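Local structure of 3-phosphoshikimate 1-carboxyvinyltransferase (Streptomyces sviceus, 7M0O) at residues S7-A12 against A181-I186; L15-A20 against L188-A193; A82-T87 against L160-P165; P244-G249 against G253-V258. The protein probably catalyses transfer of the enolpyruvyl group of phosphoenolpyruvate to the 5-hydroxyl of shikimate-3-phosphate, a late step of chorismate biosynthesis. One frame throughout, in Å; residues are numbered along the deposited sequence. Where two conformers were deposited one is given.

Contact 1 of 4, residues S7-A12 against A181-I186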
loop_
_atom_site.group_PDB
_atom_site.type_symbol
_atom_site.label_atom_id
_atom_site.label_comp_id
_atom_site.label_asym_id
_atom_site.label_seq_id
_atom_site.Cartn_x
_atom_site.Cartn_y
_atom_site.Cartn_z
ATOM N N SER A 7 -5.335 3.344 1.751
ATOM C CA SER A 7 -4.141 2.541 1.539
ATOM C C SER A 7 -3.564 2.107 2.883
ATOM O O SER A 7 -3.395 2.926 3.792
ATOM C CB SER A 7 -3.095 3.333 0.746
ATOM O OG SER A 7 -1.777 2.874 1.045
ATOM N N LYS A 8 -3.291 0.803 3.009
ATOM C CA LYS A 8 -2.720 0.289 4.255
ATOM C C LYS A 8 -1.319 0.845 4.493
ATOM O O LYS A 8 -0.998 1.302 5.600
ATOM C CB LYS A 8 -2.704 -1.238 4.228
ATOM C CG LYS A 8 -1.791 -1.867 5.283
ATOM C CD LYS A 8 -2.249 -1.538 6.699
ATOM C CE LYS A 8 -1.361 -2.233 7.745
ATOM N NZ LYS A 8 0.053 -1.752 7.703
ATOM N N SER A 9 -0.458 0.794 3.476
ATOM C CA SER A 9 0.918 1.229 3.696
ATOM C C SER A 9 1.008 2.740 3.888
ATOM O O SER A 9 1.877 3.219 4.625
ATOM C CB SER A 9 1.818 0.783 2.542
ATOM O OG SER A 9 1.443 1.388 1.329
ATOM N N ILE A 10 0.130 3.511 3.248
ATOM C CA ILE A 10 0.136 4.949 3.495
ATOM C C ILE A 10 -0.392 5.248 4.900
ATOM O O ILE A 10 0.149 6.108 5.607
ATOM C CB ILE A 10 -0.646 5.692 2.401
ATOM C CG1 ILE A 10 0.146 5.626 1.090
ATOM C CG2 ILE A 10 -0.902 7.152 2.827
ATOM C CD1 ILE A 10 -0.585 6.175 -0.138
ATOM N N THR A 11 -1.419 4.520 5.349
ATOM C CA THR A 11 -1.933 4.748 6.696
ATOM C C THR A 11 -0.848 4.481 7.733
ATOM O O THR A 11 -0.696 5.241 8.699
ATOM C CB THR A 11 -3.180 3.877 6.961
ATOM O OG1 THR A 11 -4.243 4.232 6.051
ATOM C CG2 THR A 11 -3.677 4.074 8.394
ATOM N N ALA A 12 -0.039 3.449 7.501
ATOM C CA ALA A 12 1.012 3.069 8.445
ATOM C C ALA A 12 2.055 4.167 8.591
ATOM O O ALA A 12 2.397 4.570 9.713
ATOM C CB ALA A 12 1.675 1.774 7.972
ATOM N N ALA A 181 12.668 2.087 -6.239
ATOM C CA ALA A 181 11.462 1.414 -5.785
ATOM C C ALA A 181 10.347 2.419 -5.473
ATOM O O ALA A 181 10.579 3.433 -4.815
ATOM C CB ALA A 181 11.762 0.558 -4.565
ATOM N N PRO A 182 9.136 2.136 -5.956
ATOM C CA PRO A 182 8.011 3.057 -5.700
ATOM C C PRO A 182 7.737 3.276 -4.223
ATOM O O PRO A 182 7.322 4.374 -3.830
ATOM C CB PRO A 182 6.822 2.362 -6.388
ATOM C CG PRO A 182 7.443 1.395 -7.364
ATOM C CD PRO A 182 8.732 0.956 -6.738
ATOM N N TYR A 183 7.951 2.248 -3.400
ATOM C CA TYR A 183 7.683 2.341 -1.970
ATOM C C TYR A 183 8.529 3.431 -1.329
ATOM O O TYR A 183 8.039 4.211 -0.500
ATOM C CB TYR A 183 7.955 0.983 -1.317
ATOM C CG TYR A 183 7.399 0.788 0.069
ATOM C CD1 TYR A 183 6.167 0.169 0.273
ATOM C CD2 TYR A 183 8.121 1.191 1.186
ATOM C CE1 TYR A 183 5.662 -0.021 1.557
ATOM C CE2 TYR A 183 7.629 1.008 2.465
ATOM C CZ TYR A 183 6.400 0.406 2.648
ATOM O OH TYR A 183 5.924 0.226 3.922
ATOM N N VAL A 184 9.799 3.528 -1.723
ATOM C CA VAL A 184 10.625 4.556 -1.106
ATOM C C VAL A 184 10.194 5.951 -1.560
ATOM O O VAL A 184 10.230 6.897 -0.765
ATOM C CB VAL A 184 12.124 4.290 -1.365
ATOM C CG1 VAL A 184 12.450 2.817 -1.152
ATOM C CG2 VAL A 184 12.551 4.763 -2.747
ATOM N N GLU A 185 9.744 6.118 -2.812
ATOM C CA GLU A 185 9.355 7.465 -3.225
ATOM C C GLU A 185 8.108 7.939 -2.486
ATOM O O GLU A 185 7.982 9.138 -2.208
ATOM C CB GLU A 185 9.120 7.541 -4.735
ATOM C CG GLU A 185 9.005 8.982 -5.277
ATOM C CD GLU A 185 9.763 10.023 -4.444
ATOM O OE1 GLU A 185 9.115 10.949 -3.895
ATOM O OE2 GLU A 185 11.013 9.940 -4.367
ATOM N N ILE A 186 7.185 7.027 -2.166
ATOM C CA ILE A 186 6.018 7.394 -1.363
ATOM C C ILE A 186 6.444 7.831 0.036
ATOM O O ILE A 186 5.919 8.815 0.579
ATOM C CB ILE A 186 5.015 6.227 -1.310
ATOM C CG1 ILE A 186 4.449 5.971 -2.711
ATOM C CG2 ILE A 186 3.880 6.493 -0.290
ATOM C CD1 ILE A 186 3.671 4.693 -2.790
HETATM O O HOH W 1 4.578 1.636 5.331
#
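Ser9 and Ile10 meet Tyr183 and Ile186 in a light helix-helix contact, where the first turns of helices 8-20 and 182-193 come together near the centre of the chain. No direct hydrogen bond crosses it, and the two segments bury only 125 Å² together. The evidence is two carbon contacts. Ser9 CB lies 4.0 Å from Tyr183 CE1, approaching the ring obliquely; with chi1 at -165° the ring points away from the Tyr183 backbone N and swings across toward Ser9. The next residue, Ile10, meets Ile186, a turn on from Tyr183: CG1 of Ile10 lies 4.1 Å from Ile186 CG2, the two side chains crossing at about a right angle. A water also donates to Ser9 O at 3.2 Å; its separation from Tyr183 OH is too short to trust, so a water bridge remains doubtful.

The start of helix 8-20 is well defined. Ser7 is its N-cap, with Ser7 OG accepting from Ile10 N at 3.0 Å (N-H...O angle 162°). Ser7 O takes both Thr11 N and Thr11 OG1, from opposite faces of its carbonyl plane. Lys8, Ser9 and Arg13 are predicted to bind shikimate-3-phosphate, and the Tyr183 ring makes a cation-pi contact with Arg13. Tyr183 also rests on Gln155 and Thr158 of helix 155-163, while Ala12 faces Thr80 and Phe84 of helix 79-90 and Ile10 touches Ile219 in a loop.

Contact 2 of 4, residues L15-A20 against L188-A193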
loop_
_atom_site.group_PDB
_atom_site.type_symbol
_atom_site.label_atom_id
_atom_site.label_comp_id
_atom_site.label_asym_id
_atom_site.label_seq_id
_atom_site.Cartn_x
_atom_site.Cartn_y
_atom_site.Cartn_z
ATOM N N LEU A 15 0.613 7.257 10.414
ATOM C CA LEU A 15 0.483 7.120 11.869
ATOM C C LEU A 15 1.806 7.412 12.569
ATOM O O LEU A 15 1.831 8.060 13.626
ATOM C CB LEU A 15 0.004 5.711 12.231
ATOM C CG LEU A 15 -1.470 5.420 12.000
ATOM C CD1 LEU A 15 -1.763 3.938 12.174
ATOM C CD2 LEU A 15 -2.285 6.224 12.960
ATOM N N PHE A 16 2.910 6.920 12.004
ATOM C CA PHE A 16 4.232 7.242 12.536
ATOM C C PHE A 16 4.470 8.743 12.518
ATOM O O PHE A 16 4.901 9.330 13.517
ATOM C CB PHE A 16 5.302 6.509 11.720
ATOM C CG PHE A 16 6.711 6.667 12.256
ATOM C CD1 PHE A 16 7.369 7.899 12.188
ATOM C CD2 PHE A 16 7.396 5.581 12.790
ATOM C CE1 PHE A 16 8.674 8.057 12.668
ATOM C CE2 PHE A 16 8.713 5.730 13.272
ATOM C CZ PHE A 16 9.344 6.967 13.204
ATOM N N LEU A 17 4.247 9.372 11.363
ATOM C CA LEU A 17 4.498 10.805 11.231
ATOM C C LEU A 17 3.618 11.617 12.181
ATOM O O LEU A 17 4.089 12.592 12.793
ATOM C CB LEU A 17 4.285 11.216 9.776
ATOM C CG LEU A 17 5.325 10.590 8.839
ATOM C CD1 LEU A 17 4.881 10.591 7.383
ATOM C CD2 LEU A 17 6.632 11.366 8.974
ATOM N N ALA A 18 2.340 11.225 12.326
ATOM C CA ALA A 18 1.438 11.927 13.240
ATOM C C ALA A 18 1.924 11.823 14.679
ATOM O O ALA A 18 1.797 12.775 15.453
ATOM C CB ALA A 18 0.012 11.378 13.131
ATOM N N ALA A 19 2.452 10.659 15.062
ATOM C CA ALA A 19 2.989 10.485 16.404
ATOM C C ALA A 19 4.235 11.326 16.641
ATOM O O ALA A 19 4.449 11.816 17.757
ATOM C CB ALA A 19 3.310 9.012 16.636
ATOM N N ALA A 20 5.093 11.466 15.627
ATOM C CA ALA A 20 6.431 12.007 15.843
ATOM C C ALA A 20 6.522 13.514 15.613
ATOM O O ALA A 20 7.507 14.128 16.039
ATOM C CB ALA A 20 7.443 11.285 14.939
ATOM N N LEU A 188 9.275 9.200 0.916
ATOM C CA LEU A 188 9.916 10.508 0.867
ATOM C C LEU A 188 8.898 11.619 0.638
ATOM O O LEU A 188 9.019 12.702 1.219
ATOM C CB LEU A 188 10.996 10.528 -0.212
ATOM C CG LEU A 188 12.135 9.523 -0.024
ATOM C CD1 LEU A 188 13.261 9.796 -1.008
ATOM C CD2 LEU A 188 12.672 9.549 1.394
ATOM N N ALA A 189 7.883 11.372 -0.196
ATOM C CA ALA A 189 6.872 12.394 -0.431
ATOM C C ALA A 189 6.063 12.678 0.832
ATOM O O ALA A 189 5.683 13.829 1.092
ATOM C CB ALA A 189 5.952 11.971 -1.573
ATOM N N MET A 190 5.771 11.640 1.619
ATOM C CA MET A 190 5.015 11.858 2.850
ATOM C C MET A 190 5.848 12.632 3.866
ATOM O O MET A 190 5.341 13.536 4.545
ATOM C CB MET A 190 4.535 10.519 3.416
ATOM C CG MET A 190 3.511 9.812 2.504
ATOM S SD MET A 190 2.843 8.278 3.174
ATOM C CE MET A 190 1.939 8.911 4.598
ATOM N N MET A 191 7.141 12.311 3.968
ATOM C CA MET A 191 8.017 13.088 4.836
ATOM C C MET A 191 8.050 14.556 4.411
ATOM O O MET A 191 8.106 15.452 5.265
ATOM C CB MET A 191 9.418 12.468 4.849
ATOM C CG MET A 191 9.501 11.076 5.530
ATOM S SD MET A 191 11.107 10.257 5.365
ATOM C CE MET A 191 12.134 11.362 6.348
ATOM N N ARG A 192 7.971 14.825 3.096
ATOM C CA ARG A 192 7.931 16.210 2.619
ATOM C C ARG A 192 6.652 16.905 3.064
ATOM O O ARG A 192 6.681 18.084 3.440
ATOM C CB ARG A 192 8.069 16.269 1.091
ATOM C CG ARG A 192 9.481 16.041 0.573
ATOM C CD ARG A 192 9.626 16.416 -0.906
ATOM N NE ARG A 192 8.991 15.438 -1.786
ATOM C CZ ARG A 192 9.601 14.364 -2.282
ATOM N NH1 ARG A 192 10.872 14.120 -1.982
ATOM N NH2 ARG A 192 8.942 13.530 -3.077
ATOM N N ALA A 193 5.521 16.188 3.052
ATOM C CA ALA A 193 4.276 16.765 3.547
ATOM C C ALA A 193 4.357 17.102 5.029
ATOM O O ALA A 193 3.632 17.985 5.503
ATOM C CB ALA A 193 3.106 15.815 3.284
#
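Leu17 packs against Met190 and Met191 in the buried helix interior of one globular half of this EPSP synthase, where the later turns of helices 8-20 and 182-193 lie side by side. The contact is wholly apolar and rests largely on one residue: Leu17 accounts for 68 of the 117 Å² buried. Its two methyls divide the work. CD1 of Leu17 sits 4.0 Å from Met190 CB and 4.1 Å from Met190 O, pressing on the root of that side chain and on its backbone rather than on its sulfur. CD2 of Leu17 turns to the next residue, reaching Met191 CG at a looser 4.5 Å. Leu17 CG stands beside the backbone N (chi1 -66°), and this directs the branched end toward the two methionines.

Met190 leaves its helix toward Leu17 but then bends at its last torsion (chi3 66°), and its sulfur end reaches over to helix 8-20, against Ile10, Arg13 and Ala14. On the same helix as the methionines, Arg192 makes a salt bridge with Glu185. Helix 155-163 closes one side through Leu162, which touches Phe16, Leu17 and Met191, while helix 79-90 meets Phe16 through Thr87 and Leu88, and Tyr212 from a loop covers Leu17 and Met191.

Contact 3 of 4, residues A82-T87 against L160-P165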
loop_
_atom_site.group_PDB
_atom_site.type_symbol
_atom_site.label_atom_id
_atom_site.label_comp_id
_atom_site.label_asym_id
_atom_site.label_seq_id
_atom_site.Cartn_x
_atom_site.Cartn_y
_atom_site.Cartn_z
ATOM N N ALA A 82 4.465 -3.787 14.889
ATOM C CA ALA A 82 5.611 -4.511 15.427
ATOM C C ALA A 82 6.948 -3.915 15.014
ATOM O O ALA A 82 7.948 -4.133 15.711
ATOM C CB ALA A 82 5.557 -5.979 14.994
ATOM N N ARG A 83 7.000 -3.176 13.907
ATOM C CA ARG A 83 8.244 -2.546 13.476
ATOM C C ARG A 83 8.295 -1.055 13.775
ATOM O O ARG A 83 9.333 -0.557 14.222
ATOM C CB ARG A 83 8.459 -2.771 11.977
ATOM C CG ARG A 83 8.578 -4.236 11.624
ATOM C CD ARG A 83 8.015 -4.512 10.239
ATOM N NE ARG A 83 8.181 -5.913 9.863
ATOM C CZ ARG A 83 7.771 -6.428 8.709
ATOM N NH1 ARG A 83 7.160 -5.663 7.813
ATOM N NH2 ARG A 83 7.974 -7.712 8.454
ATOM N N PHE A 84 7.190 -0.331 13.577
ATOM C CA PHE A 84 7.216 1.122 13.740
ATOM C C PHE A 84 7.179 1.547 15.205
ATOM O O PHE A 84 7.818 2.536 15.571
ATOM C CB PHE A 84 6.042 1.767 13.001
ATOM C CG PHE A 84 6.223 1.855 11.515
ATOM C CD1 PHE A 84 7.327 1.286 10.888
ATOM C CD2 PHE A 84 5.288 2.527 10.739
ATOM C CE1 PHE A 84 7.484 1.375 9.518
ATOM C CE2 PHE A 84 5.434 2.618 9.358
ATOM C CZ PHE A 84 6.534 2.045 8.747
ATOM N N LEU A 85 6.408 0.868 16.056
ATOM C CA LEU A 85 6.379 1.281 17.459
ATOM C C LEU A 85 7.734 1.136 18.149
ATOM O O LEU A 85 8.123 2.061 18.878
ATOM C CB LEU A 85 5.279 0.523 18.216
ATOM C CG LEU A 85 3.860 1.051 18.014
ATOM C CD1 LEU A 85 2.929 0.487 19.070
ATOM C CD2 LEU A 85 3.809 2.580 18.037
ATOM N N PRO A 86 8.483 0.039 17.998
ATOM C CA PRO A 86 9.834 0.012 18.593
ATOM C C PRO A 86 10.739 1.095 18.058
ATOM O O PRO A 86 11.597 1.603 18.793
ATOM C CB PRO A 86 10.350 -1.379 18.225
ATOM C CG PRO A 86 9.086 -2.212 18.081
ATOM C CD PRO A 86 8.108 -1.275 17.436
ATOM N N THR A 87 10.571 1.454 16.786
ATOM C CA THR A 87 11.377 2.523 16.197
ATOM C C THR A 87 11.071 3.870 16.845
ATOM O O THR A 87 11.984 4.613 17.231
ATOM C CB THR A 87 11.124 2.592 14.692
ATOM O OG1 THR A 87 11.471 1.354 14.073
ATOM C CG2 THR A 87 11.931 3.746 14.053
ATOM N N LEU A 160 13.694 3.350 8.983
ATOM C CA LEU A 160 14.905 4.144 9.213
ATOM C C LEU A 160 14.777 5.546 8.627
ATOM O O LEU A 160 15.196 6.528 9.257
ATOM C CB LEU A 160 16.126 3.437 8.618
ATOM C CG LEU A 160 16.622 2.214 9.386
ATOM C CD1 LEU A 160 17.808 1.590 8.668
ATOM C CD2 LEU A 160 16.969 2.575 10.844
ATOM N N LEU A 161 14.211 5.671 7.419
ATOM C CA LEU A 161 13.960 7.004 6.866
ATOM C C LEU A 161 13.074 7.822 7.797
ATOM O O LEU A 161 13.370 8.987 8.103
ATOM C CB LEU A 161 13.317 6.894 5.478
ATOM C CG LEU A 161 14.213 6.382 4.348
ATOM C CD1 LEU A 161 13.341 5.858 3.197
ATOM C CD2 LEU A 161 15.131 7.503 3.868
ATOM N N LEU A 162 11.990 7.218 8.286
ATOM C CA LEU A 162 11.072 7.941 9.157
ATOM C C LEU A 162 11.738 8.325 10.470
ATOM O O LEU A 162 11.440 9.385 11.031
ATOM C CB LEU A 162 9.817 7.098 9.395
ATOM C CG LEU A 162 8.901 6.961 8.165
ATOM C CD1 LEU A 162 7.819 5.922 8.411
ATOM C CD2 LEU A 162 8.292 8.277 7.794
ATOM N N LEU A 163 12.667 7.491 10.951
ATOM C CA LEU A 163 13.393 7.788 12.191
ATOM C C LEU A 163 14.321 8.995 12.055
ATOM O O LEU A 163 14.523 9.734 13.037
ATOM C CB LEU A 163 14.189 6.545 12.613
ATOM C CG LEU A 163 15.208 6.669 13.756
ATOM C CD1 LEU A 163 14.512 6.845 15.072
ATOM C CD2 LEU A 163 16.120 5.450 13.811
ATOM N N GLY A 164 14.894 9.204 10.868
ATOM C CA GLY A 164 15.956 10.168 10.673
ATOM C C GLY A 164 15.789 11.522 11.340
ATOM O O GLY A 164 16.694 11.987 12.046
ATOM N N PRO A 165 14.667 12.213 11.111
ATOM C CA PRO A 165 14.506 13.560 11.694
ATOM C C PRO A 165 14.337 13.560 13.204
ATOM O O PRO A 165 14.428 14.633 13.814
ATOM C CB PRO A 165 13.253 14.109 10.986
ATOM C CG PRO A 165 13.105 13.233 9.723
ATOM C CD PRO A 165 13.567 11.878 10.186
#
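Thr87 lays its methyl over the base of Leu163: CG2 of Thr87 is 3.9 Å from Leu163 CB and 4.2 Å from Leu163 CD1. In return Leu163 CD1 comes within 4.0 Å of Thr87 O, so the leucine touches both side chain and backbone. Thr87 CG2 can face across because the hydroxyl is turned back into its own helix, where OG1 donates to Arg83 O at 2.9 Å, tilted 24° from the carbonyl plane. That bond probably helps hold this turn, where the backbone link from Thr87 N to the same oxygen is weak and the helix is kinked at Pro86. A serine here would keep the hydroxyl but lose CG2, and would probably open a gap against Leu163. The contact is internal helix-helix packing, joining helix 79-90 to the later part of helix 155-163 within one globular half of the enzyme. A turn before Thr87, the Phe84 ring meets Leu162, the neighbour of Leu163, obliquely, CZ lying 4.1 Å from Leu162 CD1; this ring also touches Thr158 and Ala159. Helix 8-20 borders the pair through Ala12, Phe16 and Leu17, while Leu112 and Leu116 of helix 110-118 touch Thr87 and Leu163 respectively.

Contact 4 of 4, residues P244-G249 against G253-V258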
loop_
_atom_site.group_PDB
_atom_site.type_symbol
_atom_site.label_atom_id
_atom_site.label_comp_id
_atom_site.label_asym_id
_atom_site.label_seq_id
_atom_site.Cartn_x
_atom_site.Cartn_y
_atom_site.Cartn_z
ATOM N N PRO A 244 -13.159 9.872 -4.435
ATOM C CA PRO A 244 -12.572 11.044 -3.778
ATOM C C PRO A 244 -11.277 10.660 -3.081
ATOM O O PRO A 244 -11.170 9.585 -2.486
ATOM C CB PRO A 244 -13.649 11.476 -2.769
ATOM C CG PRO A 244 -14.910 10.739 -3.150
ATOM C CD PRO A 244 -14.435 9.464 -3.819
ATOM N N GLY A 245 -10.299 11.558 -3.140
ATOM C CA GLY A 245 -9.022 11.349 -2.485
ATOM C C GLY A 245 -7.924 10.873 -3.404
ATOM O O GLY A 245 -6.758 10.818 -2.981
ATOM N N LEU A 246 -8.261 10.505 -4.640
ATOM C CA LEU A 246 -7.288 10.204 -5.677
ATOM C C LEU A 246 -7.372 11.334 -6.687
ATOM O O LEU A 246 -8.374 11.456 -7.401
ATOM C CB LEU A 246 -7.573 8.851 -6.333
ATOM C CG LEU A 246 -7.302 7.602 -5.500
ATOM C CD1 LEU A 246 -7.582 6.338 -6.328
ATOM C CD2 LEU A 246 -5.873 7.592 -4.968
ATOM N N GLY A 247 -6.342 12.173 -6.718
ATOM C CA GLY A 247 -6.336 13.346 -7.564
ATOM C C GLY A 247 -5.011 13.543 -8.268
ATOM O O GLY A 247 -4.182 12.626 -8.313
ATOM N N THR A 248 -4.793 14.751 -8.798
ATOM C CA THR A 248 -3.622 15.000 -9.635
ATOM C C THR A 248 -2.320 14.794 -8.872
ATOM O O THR A 248 -1.320 14.362 -9.459
ATOM C CB THR A 248 -3.658 16.423 -10.208
ATOM O OG1 THR A 248 -4.947 16.693 -10.771
ATOM C CG2 THR A 248 -2.607 16.579 -11.302
ATOM N N GLY A 249 -2.297 15.114 -7.585
ATOM C CA GLY A 249 -1.045 14.952 -6.871
ATOM C C GLY A 249 -0.856 13.593 -6.232
ATOM O O GLY A 249 -0.065 13.464 -5.296
ATOM N N GLY A 253 1.282 5.182 -7.994
ATOM C CA GLY A 253 1.404 5.072 -9.444
ATOM C C GLY A 253 0.237 4.373 -10.131
ATOM O O GLY A 253 -0.024 4.614 -11.320
ATOM N N ASP A 254 -0.488 3.514 -9.412
ATOM C CA ASP A 254 -1.534 2.771 -10.113
ATOM C C ASP A 254 -2.727 3.636 -10.489
ATOM O O ASP A 254 -3.572 3.162 -11.258
ATOM C CB ASP A 254 -2.017 1.579 -9.283
ATOM C CG ASP A 254 -1.065 0.395 -9.354
ATOM O OD1 ASP A 254 -0.039 0.474 -10.077
ATOM O OD2 ASP A 254 -1.328 -0.605 -8.661
ATOM N N LEU A 255 -2.833 4.871 -9.968
ATOM C CA LEU A 255 -3.812 5.802 -10.537
ATOM C C LEU A 255 -3.586 5.990 -12.035
ATOM O O LEU A 255 -4.538 6.262 -12.770
ATOM C CB LEU A 255 -3.774 7.161 -9.818
ATOM C CG LEU A 255 -4.910 8.116 -10.236
ATOM C CD1 LEU A 255 -6.274 7.485 -9.966
ATOM C CD2 LEU A 255 -4.844 9.440 -9.502
ATOM N N GLY A 256 -2.351 5.825 -12.514
ATOM C CA GLY A 256 -2.079 5.903 -13.948
ATOM C C GLY A 256 -2.861 4.911 -14.799
ATOM O O GLY A 256 -2.884 5.051 -16.030
ATOM N N PHE A 257 -3.494 3.913 -14.186
ATOM C CA PHE A 257 -4.373 3.042 -14.942
ATOM C C PHE A 257 -5.468 3.841 -15.649
ATOM O O PHE A 257 -5.902 3.468 -16.745
ATOM C CB PHE A 257 -4.955 1.968 -14.013
ATOM C CG PHE A 257 -5.929 1.029 -14.687
ATOM C CD1 PHE A 257 -5.481 0.080 -15.601
ATOM C CD2 PHE A 257 -7.288 1.078 -14.391
ATOM C CE1 PHE A 257 -6.359 -0.796 -16.204
ATOM C CE2 PHE A 257 -8.180 0.221 -14.986
ATOM C CZ PHE A 257 -7.728 -0.722 -15.911
ATOM N N VAL A 258 -5.925 4.956 -15.060
ATOM C CA VAL A 258 -7.042 5.658 -15.699
ATOM C C VAL A 258 -6.609 6.356 -16.982
ATOM O O VAL A 258 -7.453 6.629 -17.840
ATOM C CB VAL A 258 -7.740 6.667 -14.759
ATOM C CG1 VAL A 258 -8.228 5.994 -13.487
ATOM C CG2 VAL A 258 -6.842 7.871 -14.444
#
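Leu255 is the residue through which segment 253-258 meets Leu246 and Gly247. Gly253 begins a 3-10 turn, its O accepting from Gly256 N at 2.9 Å. Asp254 points elsewhere, hydrogen-bonded through OD2 to Ser224 OG and touching Asp295, the predicted proton acceptor. Leu255 follows, its chi1 of -172° setting CG opposite the backbone N and extending the side chain toward the preceding loop. Its CD1 lies 4.0 Å from Leu246 CD1 and 4.1 Å from Leu246 CB, the two leucines lying alongside each other, running opposite ways. Its CD2 rests 3.5 Å from Gly247 O, a close van der Waals approach to a carbonyl. With an alanine here both methyls would be gone, and Leu246 and the Gly247 carbonyl are likely to be left facing a gap. After Gly256 the chain leads into helix 257-263, where Phe257 turns to helix 297-303 and Val258 to strand 267-270. Phe230 of helix 223-235 touches both Leu255 and Val258. The arrangement is a strand-to-helix connection, from strand 240-244 to helix 257-263, folded back on itself around two leucines within the alpha/beta architecture of EPSP synthases.

How the contacts relate
Contacts 1 and 2 are successive levels of one interface between helices 8-20 and 182-193, their centres 11 Å apart; Ser9-Tyr183, Ile10-Ile186 and Leu17-Met191 are matched in order, so the helices run in the same general direction. Contact 3, helix 79-90 with helix 155-163, is nested in the chain between their segments, its centre about 11 Å from that of contact 2, joined to it by Leu162 CD2 packing 3.7 Å from Leu17 CD2. Together the three bind four helices into one core, with predicted substrate residues at the contact 1 end. Contact 4 comes later in sequence, its centre about 28 Å from that of contact 3 across the chain's centre, in the other globular half, consistent with a two-domain EPSP synthase.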